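PDB 5ZBY: hydrogenase maturation protease HycI from Thermococcus kodakarensis KOD1, which probably acts as an endopeptidase that trims the C terminus of the [NiFe] hydrogenase large subunit during its maturation. Local coordinates for residues Leu49-Gly52 with Ser57-Gly60; Tyr111-Glu114 with Ser118-Val121. All blocks are in the same frame, centred on the assembly; numbering follows the deposited sequence.

Interaction 1 of 2, residues Leu49-Gly52 with Ser57-Gly60; sequences LNCG and SYVG
The aromatic ring of Tyr58 reaches back across the turn and lies against Cys51, its thiol group and its backbone together. Cys51 SG sits 4.2 Å from the centroid of the Tyr58 ring and 28° off the ring normal, an oblique sulfur-aromatic contact, and its closest ring atom is Tyr58 CD2. The same side of the ring that carries SG runs on past the main chain, where Tyr58 CE2 approaches Cys51 CA to 3.6 Å. Tyr58 turns CG anti to its carbonyl carbon (chi1 -61°), which sends the ring out from the N-cap of helix 59-64 toward Asn50 and Cys51. At the root of the ring, Leu49 CD1 packs on Tyr58 CB at 4.1 Å, the two side chains sliding past each other in opposite directions. At the far end the phenol oxygen stays near the main chain, Tyr58 OH lying 3.5 Å from Asn50 O. Beyond Cys51, away from the ring, an Asx turn shapes the chain: Gly52 N donates to Asn50 OD1 over 3.0 Å, in the carbonyl plane, and the positive phi of Gly52 suits a glycine. Leu49 and Cys51 also pack on Cys17 of the adjoining strand 14-18. With sulfur, hydrocarbon and ring carbons doing most of the touching, and Asn50 O near the phenol, segment 49-52 and the start of helix 59-64 are probably joined by dispersion and shape rather than by directional bonds.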
# COMPACT_ATOMS: atom_id res chain seq x y z
N LEU A 49 -7.02 3.66 4.72
CA LEU A 49 -7.48 2.44 5.39
C LEU A 49 -6.32 1.60 5.87
O LEU A 49 -5.32 1.41 5.15
CB LEU A 49 -8.29 1.59 4.43
CG LEU A 49 -9.61 2.16 3.93
CD1 LEU A 49 -10.16 1.25 2.85
CD2 LEU A 49 -10.56 2.29 5.14
N ASN A 50 -6.44 1.08 7.08
CA ASN A 50 -5.58 0.02 7.58
C ASN A 50 -6.30 -1.29 7.29
O ASN A 50 -7.33 -1.60 7.91
CB ASN A 50 -5.29 0.22 9.07
CG ASN A 50 -4.42 -0.89 9.67
OD1 ASN A 50 -4.28 -1.99 9.11
ND2 ASN A 50 -3.84 -0.59 10.81
N CYS A 51 -5.81 -2.05 6.32
CA CYS A 51 -6.49 -3.26 5.87
C CYS A 51 -5.98 -4.53 6.57
O CYS A 51 -6.49 -5.63 6.31
CB CYS A 51 -6.30 -3.46 4.37
SG CYS A 51 -7.11 -2.16 3.42
N GLY A 52 -4.97 -4.36 7.41
CA GLY A 52 -4.29 -5.52 7.99
C GLY A 52 -3.88 -6.46 6.89
O GLY A 52 -3.35 -6.04 5.87
N SER A 57 -11.46 -7.64 2.38
CA SER A 57 -12.59 -7.24 3.24
C SER A 57 -13.01 -5.77 3.12
O SER A 57 -14.05 -5.39 3.66
CB SER A 57 -12.26 -7.50 4.71
OG SER A 57 -11.86 -8.85 4.94
N TYR A 58 -12.22 -4.95 2.44
CA TYR A 58 -12.52 -3.53 2.30
C TYR A 58 -12.98 -3.09 0.90
O TYR A 58 -13.15 -1.90 0.66
CB TYR A 58 -11.28 -2.71 2.74
CG TYR A 58 -10.93 -2.98 4.19
CD1 TYR A 58 -11.34 -2.10 5.19
CD2 TYR A 58 -10.21 -4.13 4.57
CE1 TYR A 58 -11.08 -2.33 6.51
CE2 TYR A 58 -9.91 -4.37 5.92
CZ TYR A 58 -10.36 -3.49 6.89
OH TYR A 58 -10.12 -3.69 8.24
N VAL A 59 -13.22 -4.04 0.00
CA VAL A 59 -13.50 -3.67 -1.38
C VAL A 59 -14.78 -2.84 -1.47
O VAL A 59 -14.81 -1.89 -2.22
CB VAL A 59 -13.59 -4.87 -2.33
CG1 VAL A 59 -12.19 -5.52 -2.47
CG2 VAL A 59 -14.56 -5.90 -1.83
N GLY A 60 -15.75 -3.16 -0.63
CA GLY A 60 -16.99 -2.39 -0.61
C GLY A 60 -16.74 -0.94 -0.27
O GLY A 60 -17.22 -0.02 -0.99

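Interaction 2 of 2, residues Tyr111-Glu114 with Ser118-Val121; sequences YIKE and SDIV
Ser118 meets the helix through its carbonyl oxygen, over which the side chain of Lys113 is laid: Lys113 CG comes to 3.3 Å from Ser118 O, and CB, CD and CE follow at only slightly longer range. CG stands anti to the main-chain nitrogen of Lys113 (chi1 -176°) and the rest of the chain is extended, which keeps its methylenes along this oxygen. Ser118 O is buried beneath them without a polar partner, while Ser118 OG turns the other way and donates to Asp119 O at 2.9 Å, tilted 31° from the carbonyl plane. Asp119 opens strand 119-125, whose backbone pairs with strand 69-75, and its side chain runs beside that of Lys113, pointing the same way. Their charges make a long salt bridge, Lys113 NZ to Asp119 OD1 at 4.0 Å. The contact is the alpha-to-beta connection of an alpha/beta fold: helix 105-116 ends, the chain turns sharply, and strand 119-125 runs into the sheet with Ile120 facing the helix. At Ile120 the backbone N donates to a water at 2.9 Å, and the same water accepts from Lys113 NZ at 3.0 Å. A methionine in place of Lys113 would probably leave this water without its second donor and Asp119 without this cationic neighbour. Farther along the Ile120 side chain, CG1 rests on Lys113 CB, and CD1 meets Ile112 CG2 at 3.8 Å, both isoleucines also packing on Phe72.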
# COMPACT_ATOMS: atom_id res chain seq x y z
N TYR A 111 -10.85 -6.75 -9.25
CA TYR A 111 -12.25 -6.48 -8.87
C TYR A 111 -12.51 -4.99 -8.63
O TYR A 111 -13.47 -4.41 -9.18
CB TYR A 111 -12.60 -7.28 -7.62
CG TYR A 111 -13.99 -7.02 -7.11
CD1 TYR A 111 -15.08 -7.62 -7.71
CD2 TYR A 111 -14.20 -6.17 -6.04
CE1 TYR A 111 -16.36 -7.39 -7.25
CE2 TYR A 111 -15.50 -5.93 -5.57
CZ TYR A 111 -16.57 -6.55 -6.18
OH TYR A 111 -17.86 -6.33 -5.73
N ILE A 112 -11.67 -4.35 -7.82
CA ILE A 112 -11.84 -2.91 -7.58
C ILE A 112 -11.86 -2.07 -8.88
O ILE A 112 -12.75 -1.22 -9.08
CB ILE A 112 -10.74 -2.35 -6.63
CG1 ILE A 112 -10.87 -3.03 -5.25
CG2 ILE A 112 -10.83 -0.79 -6.61
CD1 ILE A 112 -9.70 -2.80 -4.28
N LYS A 113 -10.94 -2.36 -9.80
CA LYS A 113 -10.83 -1.59 -11.03
C LYS A 113 -12.04 -1.84 -11.91
O LYS A 113 -12.56 -0.91 -12.56
CB LYS A 113 -9.51 -1.92 -11.79
CG LYS A 113 -9.39 -1.02 -12.99
CD LYS A 113 -8.01 -1.02 -13.59
CE LYS A 113 -7.95 0.09 -14.62
NZ LYS A 113 -6.58 0.23 -15.21
N GLU A 114 -12.53 -3.07 -11.92
CA GLU A 114 -13.72 -3.35 -12.73
C GLU A 114 -14.88 -2.53 -12.21
O GLU A 114 -15.60 -1.89 -13.00
CB GLU A 114 -14.08 -4.83 -12.69
CG GLU A 114 -14.96 -5.29 -13.87
CD GLU A 114 -16.40 -4.77 -13.79
OE1 GLU A 114 -16.92 -4.68 -12.66
OE2 GLU A 114 -17.00 -4.47 -14.84
N SER A 118 -10.97 2.80 -11.36
CA SER A 118 -9.82 3.44 -10.73
C SER A 118 -8.50 2.88 -11.25
O SER A 118 -8.43 1.70 -11.48
CB SER A 118 -9.88 3.23 -9.21
OG SER A 118 -8.88 3.97 -8.55
N ASP A 119 -7.49 3.73 -11.40
CA ASP A 119 -6.12 3.17 -11.49
C ASP A 119 -5.77 2.50 -10.18
O ASP A 119 -6.20 2.94 -9.11
CB ASP A 119 -5.13 4.27 -11.78
CG ASP A 119 -5.17 4.71 -13.23
OD1 ASP A 119 -5.69 3.94 -14.07
OD2 ASP A 119 -4.70 5.82 -13.54
N ILE A 120 -4.93 1.45 -10.24
CA ILE A 120 -4.50 0.80 -9.02
C ILE A 120 -2.99 0.74 -9.04
O ILE A 120 -2.43 0.31 -10.05
CB ILE A 120 -5.02 -0.64 -8.90
CG1 ILE A 120 -6.49 -0.75 -9.40
CG2 ILE A 120 -4.79 -1.19 -7.49
CD1 ILE A 120 -7.52 -0.15 -8.45
N VAL A 121 -2.34 1.07 -7.93
CA VAL A 121 -0.87 0.89 -7.87
C VAL A 121 -0.49 0.19 -6.56
O VAL A 121 -1.26 0.25 -5.58
CB VAL A 121 -0.19 2.24 -8.02
CG1 VAL A 121 -0.48 3.12 -6.84
CG2 VAL A 121 1.27 2.09 -8.16
O HOH W 1 -4.59 0.71 -13.05

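In the fold
From the N terminus, the chain first closes a short loop at interaction 1, where segments 49-52 and 57-60, with four residues between them, meet between strand 46-50, at one outer side of the sheet, and helix 59-64. Strands 69-75 and 85-88 follow before helix 105-116 leads into interaction 2, which closes the tight turn into strand 119-125. The two closures lie in series, neither enclosing nor crossing the other, with centres about 14 Å apart. Both reach the same mixed sheet, and their helices meet directly: Val59 CG2 packs on Tyr111 CE2 at 3.9 Å, and Val59 CG1 on Ile112 CG1. Helices 59-64 and 105-116 are thereby joined beside the sheet.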